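Local coordinates for bacterial transferase hexapeptide (Three repeats) family protein (Acinetobacter baumannii, PDB 4M9C) that probably transfers an acetyl group to a UDP-amino-sugar in the biosynthesis of UDP-N,N'-diacetylbacillosamine, working as a trimer of left-handed beta-helices, at residues T96-L101 and P114-T119; H129-S134 and F148-K153. One frame throughout, in Å; residues are numbered along the deposited sequence. Where two conformers were deposited one is given.

Interaction 1: T96-L101 and P114-T119; sequences TNTVIL and PFTCLT
Asn97 reaches from the loop ahead of strand 99-100 onto the turn at Pro114 and Phe115. Its CG sits in the crowded position between the backbone N and the carbonyl carbon (chi1 69°), which drops the amide across to the next coil. There OD1 takes the backbone N-H of Phe115 in an almost straight bond (N to OD1 2.7 Å), although the donor lies above the carbonyl plane. The other arm, ND2, hangs 3.1 Å above the centre of the Phe115 ring, with amide and ring planes 58° apart. Thr98 and Thr116 run side by side, and Thr98 OG1 bonds to Thr116 OG1 at 3.0 Å; the latter hydroxyl is also bonded to Cys113 O. Beyond them parallel strand pairing takes over, with Leu118 N held 2.8 Å from Val99 O. Val99 CG1, anti to its backbone N, lies beside Cys117 SG on one face of the sheet, while Ile100 CG1 meets Leu118 CD2 at 4.1 Å on the other. One carboxamide thus ties the turn to the coil before it, its oxygen satisfying a peptide N-H and its nitrogen facing aromatic pi density, as the first coils of the left-handed beta-helix stack.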
ATOM      1  N   THR A  96       7.785 -11.548  -3.906  1.00 24.82           N
ATOM      2  CA  THR A  96       9.020 -10.892  -4.321  1.00 28.28           C
ATOM      3  C   THR A  96       9.178  -9.514  -3.689  1.00 26.47           C
ATOM      4  O   THR A  96      10.264  -9.150  -3.252  1.00 24.92           O
ATOM      5  CB  THR A  96       9.086 -10.762  -5.846  1.00 26.34           C
ATOM      6  OG1 THR A  96       8.991 -12.067  -6.424  1.00 30.12           O
ATOM      7  CG2 THR A  96      10.414 -10.115  -6.289  1.00 32.78           C
ATOM      8  N   ASN A  97       8.102  -8.740  -3.629  1.00 24.28           N
ATOM      9  CA  ASN A  97       8.241  -7.382  -3.121  1.00 23.65           C
ATOM     10  C   ASN A  97       8.010  -7.237  -1.611  1.00 25.18           C
ATOM     11  O   ASN A  97       7.958  -6.116  -1.101  1.00 27.50           O
ATOM     12  CB  ASN A  97       7.360  -6.394  -3.902  1.00 27.37           C
ATOM     13  CG  ASN A  97       5.870  -6.607  -3.650  1.00 23.18           C
ATOM     14  OD1 ASN A  97       5.479  -7.436  -2.828  1.00 20.53           O
ATOM     15  ND2 ASN A  97       5.038  -5.862  -4.368  1.00 22.91           N
ATOM     16  N   THR A  98       7.870  -8.356  -0.904  1.00 24.47           N
ATOM     17  CA  THR A  98       7.690  -8.313   0.551  1.00 23.83           C
ATOM     18  C   THR A  98       8.927  -7.711   1.210  1.00 28.16           C
ATOM     19  O   THR A  98      10.056  -8.019   0.821  1.00 24.77           O
ATOM     20  CB  THR A  98       7.448  -9.723   1.143  1.00 24.51           C
ATOM     21  OG1 THR A  98       6.160 -10.211   0.737  1.00 23.36           O
ATOM     22  CG2 THR A  98       7.507  -9.703   2.674  1.00 25.48           C
ATOM     23  N   VAL A  99       8.712  -6.854   2.200  1.00 23.09           N
ATOM     24  CA  VAL A  99       9.804  -6.254   2.954  1.00 25.10           C
ATOM     25  C   VAL A  99       9.777  -6.750   4.399  1.00 27.97           C
ATOM     26  O   VAL A  99       8.728  -6.715   5.055  1.00 28.76           O
ATOM     27  CB  VAL A  99       9.695  -4.711   2.949  1.00 26.47           C
ATOM     28  CG1 VAL A  99      10.699  -4.084   3.929  1.00 23.74           C
ATOM     29  CG2 VAL A  99       9.895  -4.171   1.539  1.00 28.18           C
ATOM     30  N   ILE A 100      10.922  -7.223   4.882  1.00 24.56           N
ATOM     31  CA  ILE A 100      11.098  -7.612   6.282  1.00 24.38           C
ATOM     32  C   ILE A 100      12.395  -6.968   6.786  1.00 31.85           C
ATOM     33  O   ILE A 100      13.439  -7.130   6.157  1.00 26.44           O
ATOM     34  CB  ILE A 100      11.213  -9.148   6.428  1.00 29.61           C
ATOM     35  CG1 ILE A 100       9.951  -9.845   5.899  1.00 25.40           C
ATOM     36  CG2 ILE A 100      11.483  -9.537   7.887  1.00 24.01           C
ATOM     37  CD1 ILE A 100      10.141 -11.349   5.676  1.00 26.17           C
ATOM     38  N   LEU A 101      12.326  -6.225   7.895  1.00 27.48           N
ATOM     39  CA  LEU A 101      13.494  -5.527   8.428  1.00 29.03           C
ATOM     40  C   LEU A 101      14.234  -6.318   9.531  1.00 29.25           C
ATOM     41  O   LEU A 101      14.486  -7.518   9.374  1.00 34.09           O
ATOM     42  CB  LEU A 101      13.117  -4.110   8.883  1.00 27.70           C
ATOM     43  CG  LEU A 101      12.543  -3.221   7.763  1.00 27.89           C
ATOM     44  CD1 LEU A 101      12.292  -1.788   8.239  1.00 27.22           C
ATOM     45  CD2 LEU A 101      13.464  -3.220   6.535  1.00 27.90           C
ATOM     46  N   PRO A 114       1.724 -10.066  -1.775  1.00 21.86           N
ATOM     47  CA  PRO A 114       2.367  -8.884  -2.359  1.00 22.80           C
ATOM     48  C   PRO A 114       2.129  -7.585  -1.584  1.00 22.01           C
ATOM     49  O   PRO A 114       1.035  -7.349  -1.061  1.00 20.83           O
ATOM     50  CB  PRO A 114       1.738  -8.806  -3.749  1.00 22.12           C
ATOM     51  CG  PRO A 114       1.491 -10.270  -4.096  1.00 23.34           C
ATOM     52  CD  PRO A 114       1.014 -10.866  -2.792  1.00 21.71           C
ATOM     53  N   PHE A 115       3.167  -6.762  -1.522  1.00 18.66           N
ATOM     54  CA  PHE A 115       3.137  -5.463  -0.844  1.00 20.97           C
ATOM     55  C   PHE A 115       2.970  -5.559   0.664  1.00 21.62           C
ATOM     56  O   PHE A 115       2.448  -4.639   1.303  1.00 23.49           O
ATOM     57  CB  PHE A 115       2.070  -4.530  -1.447  1.00 20.48           C
ATOM     58  CG  PHE A 115       2.265  -4.276  -2.905  1.00 21.86           C
ATOM     59  CD1 PHE A 115       3.246  -3.391  -3.341  1.00 21.44           C
ATOM     60  CD2 PHE A 115       1.502  -4.948  -3.847  1.00 20.25           C
ATOM     61  CE1 PHE A 115       3.452  -3.167  -4.700  1.00 23.80           C
ATOM     62  CE2 PHE A 115       1.699  -4.729  -5.199  1.00 22.33           C
ATOM     63  CZ  PHE A 115       2.673  -3.832  -5.628  1.00 24.02           C
ATOM     64  N   THR A 116       3.417  -6.662   1.245  1.00 21.55           N
ATOM     65  CA  THR A 116       3.406  -6.763   2.699  1.00 24.78           C
ATOM     66  C   THR A 116       4.713  -6.261   3.286  1.00 24.36           C
ATOM     67  O   THR A 116       5.745  -6.238   2.615  1.00 23.47           O
ATOM     68  CB  THR A 116       3.184  -8.196   3.190  1.00 24.45           C
ATOM     69  OG1 THR A 116       3.943  -9.104   2.379  1.00 24.20           O
ATOM     70  CG2 THR A 116       1.690  -8.550   3.142  1.00 21.69           C
ATOM     71  N   CYS A 117       4.666  -5.890   4.557  1.00 22.20           N
ATOM     72  CA  CYS A 117       5.812  -5.296   5.212  1.00 23.03           C
ATOM     73  C   CYS A 117       5.819  -5.662   6.682  1.00 26.05           C
ATOM     74  O   CYS A 117       4.824  -5.473   7.376  1.00 26.09           O
ATOM     75  CB  CYS A 117       5.765  -3.775   5.060  1.00 21.00           C
ATOM     76  SG  CYS A 117       7.219  -2.901   5.769  1.00 26.13           S
ATOM     77  N   LEU A 118       6.937  -6.211   7.142  1.00 23.52           N
ATOM     78  CA  LEU A 118       7.175  -6.448   8.561  1.00 23.77           C
ATOM     79  C   LEU A 118       8.399  -5.604   8.928  1.00 27.53           C
ATOM     80  O   LEU A 118       9.441  -5.725   8.279  1.00 25.74           O
ATOM     81  CB  LEU A 118       7.486  -7.927   8.788  1.00 25.29           C
ATOM     82  CG  LEU A 118       6.398  -8.979   9.062  1.00 34.32           C
ATOM     83  CD1 LEU A 118       4.971  -8.576   8.659  1.00 23.80           C
ATOM     84  CD2 LEU A 118       6.790 -10.303   8.444  1.00 24.73           C
ATOM     85  N   THR A 119       8.291  -4.738   9.936  1.00 23.82           N
ATOM     86  CA  THR A 119       9.414  -3.852  10.247  1.00 26.29           C
ATOM     87  C   THR A 119      10.457  -4.508  11.167  1.00 25.89           C
ATOM     88  O   THR A 119      11.117  -5.444  10.748  1.00 27.79           O
ATOM     89  CB  THR A 119       8.966  -2.455  10.735  1.00 31.07           C
ATOM     90  OG1 THR A 119       8.241  -2.565  11.964  1.00 29.10           O
ATOM     91  CG2 THR A 119       8.089  -1.768   9.677  1.00 25.31           C
TER

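Interaction 2: H129-S134 and F148-K153; sequences HANIYS and FAPGAK
Two straight backbone bonds join the incoming strands: Phe148 N donates to His129 O at 2.7 Å, and Asn131 N donates to Phe148 O at 3.0 Å. Past this parallel pair both chains bend, and Gly151 N reaches Ile132 O at 2.8 Å in a more bent hydrogen bond. Pro150 fills the corner, its CG and CD lying alongside CB of Asn131 while its CB meets Ile132 CG1 at 3.7 Å. That methylene of Ile132 is brought there by the crowded rotamer, between backbone N and carbonyl carbon (chi1 58°). At the inner side, Ser134 CB approaches the edge of the Phe148 ring near its plane. The stacked corners are successive type II turns, Asn131 to Ser134 over Ala149 to Ala152, where the left-handed beta-helix passes from one face of its triangular coil to the next; Tyr133 and Gly151 take the positive phi that such a turn requires. Asn131 O is gripped twice, by Ser134 N and by Ser134 OG, the hydroxyl lying on a carbonyl lone pair at 2.7 Å. In the conformer given, Asn131 OD1 folds back to accept from Ile132 N, the next residue of the turn. Farther out, Pro150 O is bonded to Thr168 OG1, the Tyr133 ring stacks on Phe115, and Tyr133 OH bonds to Phe115 O of a neighbouring subunit.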
ATOM      1  N   HIS A 129      -0.967 -15.351   8.394  1.00 23.17           N
ATOM      2  CA  HIS A 129      -1.359 -14.991   7.036  1.00 23.70           C
ATOM      3  C   HIS A 129      -1.474 -13.478   6.928  1.00 25.53           C
ATOM      4  O   HIS A 129      -2.268 -12.854   7.643  1.00 25.45           O
ATOM      5  CB  HIS A 129      -2.704 -15.615   6.672  1.00 25.50           C
ATOM      6  CG  HIS A 129      -2.610 -17.033   6.199  1.00 31.15           C
ATOM      7  ND1 HIS A 129      -3.513 -17.578   5.312  1.00 30.74           N
ATOM      8  CD2 HIS A 129      -1.722 -18.017   6.486  1.00 29.27           C
ATOM      9  CE1 HIS A 129      -3.186 -18.836   5.069  1.00 27.24           C
ATOM     10  NE2 HIS A 129      -2.105 -19.128   5.772  1.00 29.30           N
ATOM     11  N   ALA A 130      -0.679 -12.891   6.038  1.00 23.35           N
ATOM     12  CA  ALA A 130      -0.739 -11.458   5.762  1.00 23.03           C
ATOM     13  C   ALA A 130      -1.075 -11.275   4.296  1.00 25.25           C
ATOM     14  O   ALA A 130      -0.240 -11.530   3.430  1.00 22.44           O
ATOM     15  CB  ALA A 130       0.589 -10.812   6.055  1.00 20.70           C
ATOM     16  N   ASN A 131      -2.294 -10.846   4.009  1.00 21.98           N
ATOM     17  CA  ASN A 131      -2.691 -10.616   2.626  0.65 23.26           C
ATOM     18  C   ASN A 131      -2.212  -9.263   2.145  1.00 20.81           C
ATOM     19  O   ASN A 131      -1.621  -8.500   2.907  1.00 21.06           O
ATOM     20  CB  ASN A 131      -4.207 -10.735   2.439  0.65 23.73           C
ATOM     21  CG  ASN A 131      -4.577 -11.453   1.139  0.65 27.03           C
ATOM     22  OD1 ASN A 131      -4.027 -11.172   0.059  0.65 20.21           O
ATOM     23  ND2 ASN A 131      -5.495 -12.403   1.248  0.65 28.39           N
ATOM     24  N   ILE A 132      -2.469  -8.976   0.878  1.00 21.39           N
ATOM     25  CA  ILE A 132      -1.869  -7.819   0.220  1.00 19.76           C
ATOM     26  C   ILE A 132      -1.996  -6.482   0.951  1.00 22.25           C
ATOM     27  O   ILE A 132      -3.058  -6.129   1.487  1.00 22.41           O
ATOM     28  CB  ILE A 132      -2.335  -7.699  -1.236  1.00 22.76           C
ATOM     29  CG1 ILE A 132      -3.850  -7.600  -1.318  1.00 20.07           C
ATOM     30  CG2 ILE A 132      -1.888  -8.920  -2.031  1.00 19.63           C
ATOM     31  CD1 ILE A 132      -4.326  -7.379  -2.743  1.00 22.88           C
ATOM     32  N   TYR A 133      -0.881  -5.763   0.982  1.00 25.73           N
ATOM     33  CA  TYR A 133      -0.788  -4.433   1.605  1.00 24.47           C
ATOM     34  C   TYR A 133      -0.911  -4.434   3.118  1.00 23.82           C
ATOM     35  O   TYR A 133      -0.939  -3.370   3.711  1.00 28.48           O
ATOM     36  CB  TYR A 133      -1.805  -3.444   1.020  1.00 22.50           C
ATOM     37  CG  TYR A 133      -1.702  -3.284  -0.479  1.00 22.50           C
ATOM     38  CD1 TYR A 133      -0.817  -2.366  -1.046  1.00 21.50           C
ATOM     39  CD2 TYR A 133      -2.491  -4.044  -1.325  1.00 19.64           C
ATOM     40  CE1 TYR A 133      -0.725  -2.222  -2.414  1.00 19.08           C
ATOM     41  CE2 TYR A 133      -2.411  -3.912  -2.686  1.00 21.53           C
ATOM     42  CZ  TYR A 133      -1.525  -3.003  -3.229  1.00 23.20           C
ATOM     43  OH  TYR A 133      -1.459  -2.877  -4.594  1.00 22.97           O
ATOM     44  N   SER A 134      -0.982  -5.600   3.754  1.00 20.43           N
ATOM     45  CA  SER A 134      -0.993  -5.608   5.215  1.00 21.27           C
ATOM     46  C   SER A 134       0.429  -5.455   5.773  1.00 24.53           C
ATOM     47  O   SER A 134       1.412  -5.785   5.106  1.00 24.43           O
ATOM     48  CB  SER A 134      -1.690  -6.855   5.788  1.00 23.36           C
ATOM     49  OG  SER A 134      -0.973  -8.049   5.509  1.00 23.49           O
ATOM     50  N   PHE A 148      -4.416 -11.570   8.740  1.00 25.43           N
ATOM     51  CA  PHE A 148      -4.557 -10.162   8.355  1.00 24.58           C
ATOM     52  C   PHE A 148      -5.156 -10.158   6.968  1.00 24.89           C
ATOM     53  O   PHE A 148      -4.535 -10.652   6.019  1.00 23.16           O
ATOM     54  CB  PHE A 148      -3.184  -9.448   8.271  1.00 20.81           C
ATOM     55  CG  PHE A 148      -2.643  -8.967   9.601  1.00 23.64           C
ATOM     56  CD1 PHE A 148      -1.695  -7.962   9.643  1.00 23.24           C
ATOM     57  CD2 PHE A 148      -3.065  -9.530  10.797  1.00 24.97           C
ATOM     58  CE1 PHE A 148      -1.181  -7.518  10.851  1.00 28.41           C
ATOM     59  CE2 PHE A 148      -2.550  -9.098  12.005  1.00 25.62           C
ATOM     60  CZ  PHE A 148      -1.610  -8.090  12.036  1.00 29.27           C
ATOM     61  N   ALA A 149      -6.353  -9.601   6.841  1.00 22.94           N
ATOM     62  CA  ALA A 149      -6.974  -9.430   5.541  1.00 23.17           C
ATOM     63  C   ALA A 149      -6.194  -8.336   4.822  1.00 25.35           C
ATOM     64  O   ALA A 149      -5.367  -7.671   5.436  1.00 23.62           O
ATOM     65  CB  ALA A 149      -8.440  -9.027   5.711  1.00 24.59           C
ATOM     66  N   PRO A 150      -6.469  -8.130   3.529  1.00 24.19           N
ATOM     67  CA  PRO A 150      -5.759  -7.118   2.740  1.00 20.49           C
ATOM     68  C   PRO A 150      -5.892  -5.715   3.319  1.00 26.65           C
ATOM     69  O   PRO A 150      -6.983  -5.305   3.708  1.00 27.01           O
ATOM     70  CB  PRO A 150      -6.436  -7.193   1.364  1.00 22.79           C
ATOM     71  CG  PRO A 150      -7.060  -8.546   1.314  1.00 24.41           C
ATOM     72  CD  PRO A 150      -7.436  -8.897   2.724  1.00 21.05           C
ATOM     73  N   GLY A 151      -4.772  -4.999   3.390  1.00 25.50           N
ATOM     74  CA  GLY A 151      -4.775  -3.617   3.815  1.00 25.07           C
ATOM     75  C   GLY A 151      -4.882  -3.460   5.316  1.00 27.15           C
ATOM     76  O   GLY A 151      -5.106  -2.347   5.805  1.00 25.94           O
ATOM     77  N   ALA A 152      -4.737  -4.562   6.049  1.00 23.96           N
ATOM     78  CA  ALA A 152      -4.790  -4.509   7.514  1.00 26.95           C
ATOM     79  C   ALA A 152      -3.522  -3.843   8.034  1.00 27.59           C
ATOM     80  O   ALA A 152      -2.423  -4.197   7.607  1.00 25.32           O
ATOM     81  CB  ALA A 152      -4.929  -5.916   8.101  1.00 24.66           C
ATOM     82  N   LYS A 153      -3.684  -2.895   8.956  1.00 23.60           N
ATOM     83  CA  LYS A 153      -2.583  -2.052   9.431  1.00 28.76           C
ATOM     84  C   LYS A 153      -2.358  -2.195  10.933  1.00 27.02           C
ATOM     85  O   LYS A 153      -3.102  -1.647  11.746  1.00 27.24           O
ATOM     86  CB  LYS A 153      -2.842  -0.580   9.067  1.00 24.65           C
ATOM     87  CG  LYS A 153      -2.801  -0.328   7.561  1.00 30.47           C
ATOM     88  CD  LYS A 153      -3.295   1.056   7.168  1.00 27.82           C
ATOM     89  CE  LYS A 153      -4.811   1.047   6.944  1.00 41.86           C
TER

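How the interactions relate
Both interactions join neighbouring coils of the same beta-helix, and the coils follow one another: Pro114 O probably accepts a hydrogen bond from Tyr133 N, while Thr116 CG2 packs against Asn131 O and Ser134 O. Interaction 1 lies at the first coil of the beta-helix, where 99-100 is the outermost strand of its sheet in this chain, and is only partly buried. Interaction 2 is buried throughout. In interaction 1 side-chain polar groups bridge the coils beside the strand bonds; in interaction 2 backbone bonds and proline packing join the two segments, and the side-chain hydrogen bonds of Ser134 and Asn131 stay within their own turn. Both touch the same neighbouring subunit, and interaction 1 meets the other as well.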